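Local coordinates for alpha-catenin-like protein hmp-1 (Caenorhabditis elegans, PDB 5H5M), which joins the cadherin-catenin complex of adherens junctions, binding beta-catenin and actin filaments, and is required for cell migration and shape change during embryonic body enclosure and elongation, at residues A296-D299 with F300-N303; V310-A313 with V314-L317; L361-D364 with A365-I369. All coordinates share one frame; numbering follows the deposited sequence.

Contact 1 (A296-D299 with F300-N303); sequences AEMD and FLQN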
ATOM      1  N   ALA A 296      14.466   7.939  -4.354  1.00 26.55           N
ATOM      2  CA  ALA A 296      13.887   8.778  -5.398  1.00 28.79           C
ATOM      3  C   ALA A 296      13.482  10.143  -4.843  1.00 21.97           C
ATOM      4  O   ALA A 296      13.707  11.168  -5.481  1.00 23.78           O
ATOM      5  CB  ALA A 296      12.688   8.085  -6.036  1.00 31.66           C
ATOM      6  N   GLU A 297      12.896  10.147  -3.648  1.00 19.34           N
ATOM      7  CA  GLU A 297      12.470  11.384  -2.996  1.00 18.91           C
ATOM      8  C   GLU A 297      13.639  12.340  -2.762  1.00 20.49           C
ATOM      9  O   GLU A 297      13.507  13.549  -2.932  1.00 28.53           O
ATOM     10  CB  GLU A 297      11.779  11.074  -1.667  1.00 18.24           C
ATOM     11  CG  GLU A 297      11.183  12.288  -0.971  1.00 29.91           C
ATOM     12  CD  GLU A 297       9.752  12.571  -1.394  1.00 42.58           C
ATOM     13  OE1 GLU A 297       9.235  11.853  -2.278  1.00 43.90           O
ATOM     14  OE2 GLU A 297       9.142  13.507  -0.834  1.00 47.19           O
ATOM     15  N   MET A 298      14.783  11.786  -2.376  1.00 25.80           N
ATOM     16  CA  MET A 298      15.976  12.585  -2.112  1.00 21.26           C
ATOM     17  C   MET A 298      16.648  13.081  -3.394  1.00 22.03           C
ATOM     18  O   MET A 298      17.140  14.208  -3.441  1.00 22.56           O
ATOM     19  CB  MET A 298      16.975  11.777  -1.278  1.00 20.08           C
ATOM     20  CG  MET A 298      16.472  11.382   0.116  1.00 25.45           C
ATOM     21  SD  MET A 298      16.101  12.771   1.218  1.00 25.58           S
ATOM     22  CE  MET A 298      14.344  12.990   0.942  1.00 19.00           C
ATOM     23  N   ASP A 299      16.670  12.240  -4.426  1.00 23.62           N
ATOM     24  CA  ASP A 299      17.301  12.601  -5.696  1.00 23.52           C
ATOM     25  C   ASP A 299      16.594  13.766  -6.384  1.00 24.55           C
ATOM     26  O   ASP A 299      17.210  14.516  -7.142  1.00 33.63           O
ATOM     27  CB  ASP A 299      17.345  11.395  -6.641  1.00 28.64           C
ATOM     28  CG  ASP A 299      18.387  10.369  -6.231  1.00 36.98           C
ATOM     29  OD1 ASP A 299      19.323  10.735  -5.489  1.00 40.53           O
ATOM     30  OD2 ASP A 299      18.271   9.199  -6.652  1.00 42.97           O
ATOM     31  N   PHE A 300      15.300  13.912  -6.123  1.00 21.82           N
ATOM     32  CA  PHE A 300      14.533  15.020  -6.677  1.00 23.27           C
ATOM     33  C   PHE A 300      14.948  16.334  -6.028  1.00 33.85           C
ATOM     34  O   PHE A 300      14.875  17.400  -6.646  1.00 32.42           O
ATOM     35  CB  PHE A 300      13.034  14.781  -6.494  1.00 21.52           C
ATOM     36  CG  PHE A 300      12.436  13.877  -7.532  1.00 29.89           C
ATOM     37  CD1 PHE A 300      12.675  14.099  -8.882  1.00 33.13           C
ATOM     38  CD2 PHE A 300      11.643  12.800  -7.163  1.00 26.64           C
ATOM     39  CE1 PHE A 300      12.129  13.268  -9.847  1.00 30.48           C
ATOM     40  CE2 PHE A 300      11.096  11.963  -8.122  1.00 33.28           C
ATOM     41  CZ  PHE A 300      11.338  12.196  -9.468  1.00 28.08           C
ATOM     42  N   LEU A 301      15.391  16.248  -4.778  1.00 31.25           N
ATOM     43  CA  LEU A 301      15.861  17.418  -4.050  1.00 32.91           C
ATOM     44  C   LEU A 301      17.229  17.870  -4.542  1.00 31.18           C
ATOM     45  O   LEU A 301      17.931  17.132  -5.233  1.00 40.34           O
ATOM     46  CB  LEU A 301      15.924  17.126  -2.549  1.00 31.54           C
ATOM     47  CG  LEU A 301      14.601  16.777  -1.860  1.00 34.75           C
ATOM     48  CD1 LEU A 301      14.838  16.417  -0.401  1.00 23.42           C
ATOM     49  CD2 LEU A 301      13.620  17.933  -1.977  1.00 31.60           C
ATOM     50  N   GLN A 302      17.598  19.094  -4.191  1.00 27.00           N
ATOM     51  CA  GLN A 302      18.965  19.558  -4.379  1.00 30.80           C
ATOM     52  C   GLN A 302      19.875  18.798  -3.412  1.00 28.65           C
ATOM     53  O   GLN A 302      19.490  18.537  -2.268  1.00 28.11           O
ATOM     54  CB  GLN A 302      19.053  21.068  -4.152  1.00 31.86           C
ATOM     55  CG  GLN A 302      20.452  21.641  -4.224  1.00 53.94           C
ATOM     56  CD  GLN A 302      20.471  23.140  -3.995  1.00 66.79           C
ATOM     57  OE1 GLN A 302      19.422  23.779  -3.891  1.00 70.85           O
ATOM     58  NE2 GLN A 302      21.669  23.709  -3.908  1.00 65.00           N
ATOM     59  N   ASN A 303      21.064  18.423  -3.872  1.00 28.30           N
ATOM     60  CA  ASN A 303      22.004  17.690  -3.027  1.00 33.67           C
ATOM     61  C   ASN A 303      22.437  18.527  -1.827  1.00 33.54           C
ATOM     62  O   ASN A 303      22.799  19.691  -1.968  1.00 41.59           O
ATOM     63  CB  ASN A 303      23.229  17.250  -3.835  1.00 34.13           C
ATOM     64  CG  ASN A 303      24.181  16.383  -3.031  1.00 38.55           C
ATOM     65  OD1 ASN A 303      25.311  16.777  -2.750  1.00 42.95           O
ATOM     66  ND2 ASN A 303      23.723  15.197  -2.651  1.00 47.01           N
TER

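Contact 2 (V310-A313 with V314-L317); sequences VKQA and VRIL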
ATOM      1  N   VAL A 310      20.313  10.972   4.608  1.00 28.38           N
ATOM      2  CA  VAL A 310      19.170  10.088   4.421  1.00 28.25           C
ATOM      3  C   VAL A 310      19.512   8.931   3.480  1.00 29.89           C
ATOM      4  O   VAL A 310      19.181   7.781   3.760  1.00 23.47           O
ATOM      5  CB  VAL A 310      17.953  10.862   3.873  1.00 25.52           C
ATOM      6  CG1 VAL A 310      16.859   9.906   3.443  1.00 20.45           C
ATOM      7  CG2 VAL A 310      17.433  11.841   4.920  1.00 23.34           C
ATOM      8  N   LYS A 311      20.186   9.236   2.374  1.00 28.29           N
ATOM      9  CA  LYS A 311      20.605   8.203   1.427  1.00 29.34           C
ATOM     10  C   LYS A 311      21.580   7.226   2.080  1.00 29.43           C
ATOM     11  O   LYS A 311      21.603   6.040   1.744  1.00 30.74           O
ATOM     12  CB  LYS A 311      21.239   8.830   0.182  1.00 28.01           C
ATOM     13  CG  LYS A 311      20.271   9.668  -0.648  1.00 28.88           C
ATOM     14  CD  LYS A 311      19.982   9.050  -2.006  1.00 32.45           C
ATOM     15  CE  LYS A 311      21.189   9.126  -2.918  1.00 45.11           C
ATOM     16  NZ  LYS A 311      20.861   8.693  -4.304  1.00 52.53           N
ATOM     17  N   GLN A 312      22.377   7.728   3.017  1.00 27.93           N
ATOM     18  CA  GLN A 312      23.301   6.886   3.768  1.00 28.47           C
ATOM     19  C   GLN A 312      22.544   5.871   4.626  1.00 37.26           C
ATOM     20  O   GLN A 312      22.903   4.693   4.677  1.00 30.00           O
ATOM     21  CB  GLN A 312      24.211   7.742   4.648  1.00 47.11           C
ATOM     22  CG  GLN A 312      25.227   6.941   5.442  1.00 58.10           C
ATOM     23  CD  GLN A 312      26.202   6.200   4.549  1.00 66.65           C
ATOM     24  OE1 GLN A 312      26.859   6.798   3.697  1.00 78.66           O
ATOM     25  NE2 GLN A 312      26.297   4.888   4.738  1.00 54.73           N
ATOM     26  N   ALA A 313      21.496   6.335   5.298  1.00 25.78           N
ATOM     27  CA  ALA A 313      20.669   5.460   6.118  1.00 24.54           C
ATOM     28  C   ALA A 313      19.974   4.414   5.252  1.00 27.36           C
ATOM     29  O   ALA A 313      19.849   3.250   5.642  1.00 25.90           O
ATOM     30  CB  ALA A 313      19.649   6.273   6.902  1.00 23.89           C
ATOM     31  N   VAL A 314      19.531   4.836   4.071  1.00 26.23           N
ATOM     32  CA  VAL A 314      18.902   3.934   3.111  1.00 29.41           C
ATOM     33  C   VAL A 314      19.891   2.879   2.620  1.00 32.59           C
ATOM     34  O   VAL A 314      19.552   1.700   2.498  1.00 30.64           O
ATOM     35  CB  VAL A 314      18.341   4.706   1.903  1.00 23.71           C
ATOM     36  CG1 VAL A 314      17.919   3.747   0.798  1.00 21.91           C
ATOM     37  CG2 VAL A 314      17.175   5.585   2.336  1.00 18.68           C
ATOM     38  N   ARG A 315      21.117   3.315   2.354  1.00 23.57           N
ATOM     39  CA  ARG A 315      22.169   2.426   1.877  1.00 26.93           C
ATOM     40  C   ARG A 315      22.469   1.310   2.879  1.00 30.58           C
ATOM     41  O   ARG A 315      22.837   0.200   2.493  1.00 35.41           O
ATOM     42  CB  ARG A 315      23.440   3.227   1.579  1.00 27.57           C
ATOM     43  CG  ARG A 315      24.577   2.392   1.020  1.00 35.59           C
ATOM     44  CD  ARG A 315      25.763   3.251   0.615  1.00 42.76           C
ATOM     45  NE  ARG A 315      26.857   2.437   0.096  1.00 57.18           N
ATOM     46  CZ  ARG A 315      26.953   2.031  -1.166  1.00 61.79           C
ATOM     47  NH1 ARG A 315      26.017   2.365  -2.046  1.00 62.50           N
ATOM     48  NH2 ARG A 315      27.985   1.291  -1.549  1.00 61.18           N
ATOM     49  N   ILE A 316      22.308   1.611   4.164  1.00 25.71           N
ATOM     50  CA  ILE A 316      22.525   0.627   5.217  1.00 26.27           C
ATOM     51  C   ILE A 316      21.480  -0.484   5.151  1.00 27.66           C
ATOM     52  O   ILE A 316      21.809  -1.669   5.224  1.00 33.05           O
ATOM     53  CB  ILE A 316      22.491   1.286   6.609  1.00 34.93           C
ATOM     54  CG1 ILE A 316      23.686   2.228   6.774  1.00 36.25           C
ATOM     55  CG2 ILE A 316      22.489   0.230   7.710  1.00 27.62           C
ATOM     56  CD1 ILE A 316      23.770   2.876   8.138  1.00 35.88           C
ATOM     57  N   LEU A 317      20.219  -0.093   5.008  1.00 24.05           N
ATOM     58  CA  LEU A 317      19.135  -1.051   4.842  1.00 21.47           C
ATOM     59  C   LEU A 317      19.350  -1.903   3.596  1.00 27.00           C
ATOM     60  O   LEU A 317      19.336  -3.131   3.664  1.00 39.38           O
ATOM     61  CB  LEU A 317      17.788  -0.332   4.755  1.00 19.32           C
ATOM     62  CG  LEU A 317      16.566  -1.231   4.552  1.00 22.13           C
ATOM     63  CD1 LEU A 317      16.418  -2.205   5.712  1.00 18.58           C
ATOM     64  CD2 LEU A 317      15.296  -0.399   4.371  1.00 21.64           C
TER

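Contact 3 (L361-D364 with A365-I369); sequences LVHD and AVKDI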
ATOM      1  N   LEU A 361      16.679  -6.182  12.529  1.00 35.99           N
ATOM      2  CA  LEU A 361      17.650  -5.643  11.577  1.00 40.07           C
ATOM      3  C   LEU A 361      16.977  -4.715  10.568  1.00 37.43           C
ATOM      4  O   LEU A 361      17.362  -3.556  10.413  1.00 33.13           O
ATOM      5  CB  LEU A 361      18.356  -6.776  10.827  1.00 43.71           C
ATOM      6  CG  LEU A 361      19.748  -7.272  11.220  1.00 43.34           C
ATOM      7  CD1 LEU A 361      19.917  -7.344  12.722  1.00 37.77           C
ATOM      8  CD2 LEU A 361      19.990  -8.635  10.584  1.00 37.83           C
ATOM      9  N   VAL A 362      15.972  -5.245   9.880  1.00 29.08           N
ATOM     10  CA  VAL A 362      15.238  -4.494   8.871  1.00 27.68           C
ATOM     11  C   VAL A 362      14.416  -3.367   9.493  1.00 25.35           C
ATOM     12  O   VAL A 362      14.432  -2.233   9.015  1.00 35.06           O
ATOM     13  CB  VAL A 362      14.303  -5.421   8.063  1.00 31.25           C
ATOM     14  CG1 VAL A 362      13.435  -4.615   7.110  1.00 16.53           C
ATOM     15  CG2 VAL A 362      15.111  -6.467   7.305  1.00 31.28           C
ATOM     16  N   HIS A 363      13.710  -3.691  10.572  1.00 23.64           N
ATOM     17  CA  HIS A 363      12.763  -2.774  11.203  1.00 25.62           C
ATOM     18  C   HIS A 363      13.433  -1.528  11.794  1.00 29.41           C
ATOM     19  O   HIS A 363      12.974  -0.407  11.564  1.00 28.04           O
ATOM     20  CB  HIS A 363      11.978  -3.518  12.290  1.00 22.23           C
ATOM     21  CG  HIS A 363      10.804  -2.757  12.820  1.00 30.72           C
ATOM     22  ND1 HIS A 363      10.706  -2.362  14.138  1.00 38.59           N
ATOM     23  CD2 HIS A 363       9.674  -2.320  12.215  1.00 40.57           C
ATOM     24  CE1 HIS A 363       9.569  -1.716  14.320  1.00 36.87           C
ATOM     25  NE2 HIS A 363       8.925  -1.677  13.167  1.00 46.60           N
ATOM     26  N   ASP A 364      14.509  -1.727  12.554  1.00 23.14           N
ATOM     27  CA  ASP A 364      15.276  -0.613  13.116  1.00 23.31           C
ATOM     28  C   ASP A 364      15.818   0.295  12.019  1.00 29.10           C
ATOM     29  O   ASP A 364      15.807   1.523  12.148  1.00 26.13           O
ATOM     30  CB  ASP A 364      16.443  -1.118  13.969  1.00 25.46           C
ATOM     31  CG  ASP A 364      16.024  -1.513  15.373  1.00 40.48           C
ATOM     32  OD1 ASP A 364      14.916  -1.132  15.804  1.00 48.13           O
ATOM     33  OD2 ASP A 364      16.816  -2.196  16.054  1.00 42.35           O
ATOM     34  N   ALA A 365      16.306  -0.321  10.946  1.00 22.54           N
ATOM     35  CA  ALA A 365      16.882   0.422   9.835  1.00 25.15           C
ATOM     36  C   ALA A 365      15.822   1.290   9.160  1.00 22.25           C
ATOM     37  O   ALA A 365      16.110   2.401   8.718  1.00 23.72           O
ATOM     38  CB  ALA A 365      17.516  -0.527   8.834  1.00 23.89           C
ATOM     39  N   VAL A 366      14.595   0.783   9.092  1.00 19.59           N
ATOM     40  CA  VAL A 366      13.487   1.559   8.550  1.00 19.08           C
ATOM     41  C   VAL A 366      13.189   2.755   9.449  1.00 25.26           C
ATOM     42  O   VAL A 366      12.954   3.860   8.960  1.00 36.52           O
ATOM     43  CB  VAL A 366      12.219   0.694   8.378  1.00 18.64           C
ATOM     44  CG1 VAL A 366      11.002   1.564   8.105  1.00 15.81           C
ATOM     45  CG2 VAL A 366      12.417  -0.301   7.244  1.00 23.63           C
ATOM     46  N   LYS A 367      13.231   2.539  10.762  1.00 28.95           N
ATOM     47  CA  LYS A 367      12.995   3.620  11.718  1.00 34.62           C
ATOM     48  C   LYS A 367      14.094   4.682  11.655  1.00 36.40           C
ATOM     49  O   LYS A 367      13.830   5.866  11.861  1.00 27.68           O
ATOM     50  CB  LYS A 367      12.882   3.072  13.144  1.00 22.61           C
ATOM     51  CG  LYS A 367      11.641   2.224  13.387  1.00 28.57           C
ATOM     52  CD  LYS A 367      11.461   1.911  14.865  1.00 38.00           C
ATOM     53  CE  LYS A 367      12.571   1.014  15.375  1.00 50.51           C
ATOM     54  NZ  LYS A 367      12.373   0.626  16.800  1.00 61.01           N
ATOM     55  N   ASP A 368      15.322   4.253  11.373  1.00 38.32           N
ATOM     56  CA  ASP A 368      16.446   5.177  11.240  1.00 33.15           C
ATOM     57  C   ASP A 368      16.268   6.066  10.017  1.00 38.12           C
ATOM     58  O   ASP A 368      16.583   7.256  10.049  1.00 48.92           O
ATOM     59  CB  ASP A 368      17.771   4.414  11.146  1.00 31.40           C
ATOM     60  CG  ASP A 368      18.148   3.727  12.448  1.00 39.60           C
ATOM     61  OD1 ASP A 368      17.589   4.094  13.504  1.00 40.50           O
ATOM     62  OD2 ASP A 368      19.010   2.825  12.415  1.00 44.49           O
ATOM     63  N   ILE A 369      15.760   5.478   8.939  1.00 32.85           N
ATOM     64  CA  ILE A 369      15.485   6.217   7.715  1.00 25.78           C
ATOM     65  C   ILE A 369      14.440   7.297   7.975  1.00 28.27           C
ATOM     66  O   ILE A 369      14.618   8.452   7.593  1.00 41.48           O
ATOM     67  CB  ILE A 369      15.006   5.281   6.594  1.00 20.18           C
ATOM     68  CG1 ILE A 369      16.141   4.348   6.165  1.00 22.58           C
ATOM     69  CG2 ILE A 369      14.503   6.077   5.405  1.00 19.29           C
ATOM     70  CD1 ILE A 369      15.703   3.236   5.230  1.00 17.56           C
TER

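Contact 1 (A296-D299 with F300-N303)
Phe-300 and Ala-296 are joined by a backbone hydrogen bond, Phe-300 N to Ala-296 O at 3.2 Å, one i to i+4 turn apart. One residue on, Leu-301 N makes a weak bond to Met-298 O, three residues back, 3.0 Å long and bent to 129° at the hydrogen.

The aromatic ring lies back beside the same carbonyl that the Phe-300 amide uses. With CG anti to its own carbonyl carbon (chi1 -82°), the ring swings back along the helix and brings Phe-300 CD2 to 3.1 Å from Ala-296 O, which it meets obliquely.

Apolar contact is made by Met-298 and Leu-301, which run side by side in the same direction. The bent thioether chain of Met-298 turns its methyl onto one branch of Leu-301, CE to CD1 at 3.7 Å, while Leu-301 CG rests 3.6 Å from Glu-297 O. Met-298 is buried against Tyr-306 and Val-310 of helix 305-339, and the carboxylate of Asp-299 is held by a salt bridge to Lys-311.

From Leu-301 onward the chain is extended, with psi of 164° at that residue: here helix 276-300 gives way to the short connection to helix 305-339, a link between two consecutive helices of the M domain, a helical-bundle part of the vinculin/alpha-catenin family.

Contact 2 (V310-A313 with V314-L317)
Arg-315 N to Lys-311 O, at 2.8 Å, is the shortest of the hydrogen bonds that tie these two turns together. Val-314 N to Val-310 O follows at 3.0 Å and is the straighter of the two, with 158° at the hydrogen. Ile-316 N reaches Gln-312 O at 3.2 Å and has a weak second acceptor in Ala-313 O. That carbonyl also takes a long, weak bond from Leu-317 N, 3.4 Å between N and O, so the two successive amides share it.

Next to this ladder, side-chain carbons pack on the carbonyls of the preceding turn. Val-314 CG2, the branch anti to its own carbonyl carbon, sits 3.3 Å from Val-310 O; Ile-316 CG1 comes equally close to Gln-312 O. Arg-315 touches through CB, close to the carbonyl oxygens of Lys-311 and Gln-312, and then carries its guanidinium away on an extended chain, with CG anti to the backbone N (chi1 -178°).

Contact between the side chains themselves is looser. Val-310 CG1 and Val-314 CG2 are 4.5 Å apart, and Gln-312 NE2 comes no nearer than 4.2 Å to Ile-316 CG1.

This stretch of helix is amphipathic: Gln-312 and Arg-315 are exposed, while Val-310, Val-314 and Leu-317 are buried. Helix 276-300, which carries the Asp-299 partner of Lys-311, also meets it through Val-294, Asp-295 and Cys-291. Val-310 touches Ala-372 and Leu-373 of helix 345-374, and Leu-317 packs on Ala-365 and Ile-369 there, so the stretch lies between its two neighbours in sequence.

Contact 3 (L361-D364 with A365-I369)
Val-362 O accepts from Val-366 N at 3.0 Å, and Asp-364 O from Asp-368 N at 2.9 Å, within the i to i+4 series of this part of helix 345-374. Between them Lys-367 N bonds to His-363 O; the first rung, Ala-365 N to Leu-361 O, is stretched to 3.4 Å and weak.

Asp-364 and Lys-367 lie alongside each other and point the same way, forming a salt bridge through OD1 of Asp-364 and NZ of Lys-367, 3.2 Å apart and weak as a hydrogen bond. A bend at chi3 of Lys-367 (-66°) folds the chain back, which places CE equally close to that oxygen. His-363 slants across the same lysine, its CE1 4.1 Å from Lys-367 CD. On the buried side Val-362 CG1 and Val-366 CG2 are 4.4 Å apart, and Ala-365 CB lies close to Leu-361 O.

Val-362 touches Ile-283 and Ala-287 of helix 276-300, whereas His-363 and Lys-367 lean on Glu-245 of helix 237-260. The carboxylate of Asp-364 would tend to favour the charged form of Lys-367, while at the valines aliphatic branches pack on one another and on carbonyl oxygens.

The three contacts follow one another along the C-terminal part of the M domain, on three consecutive helices: contact 1 at the end of helix 276-300, contact 2 near the start of helix 305-339, contact 3 in the later half of helix 345-374. Contacts 1 and 2 have centres about 13 Å apart and touch by a salt bridge and by packing. Contacts 2 and 3, about 10 Å apart between centres, meet through Leu-317 and Val-314. Contacts 1 and 3 do not touch, their nearest atoms being about 8 Å apart; contact 2 meets both, and the three consecutive helices pack together, with helix 237-260 also against contact 3.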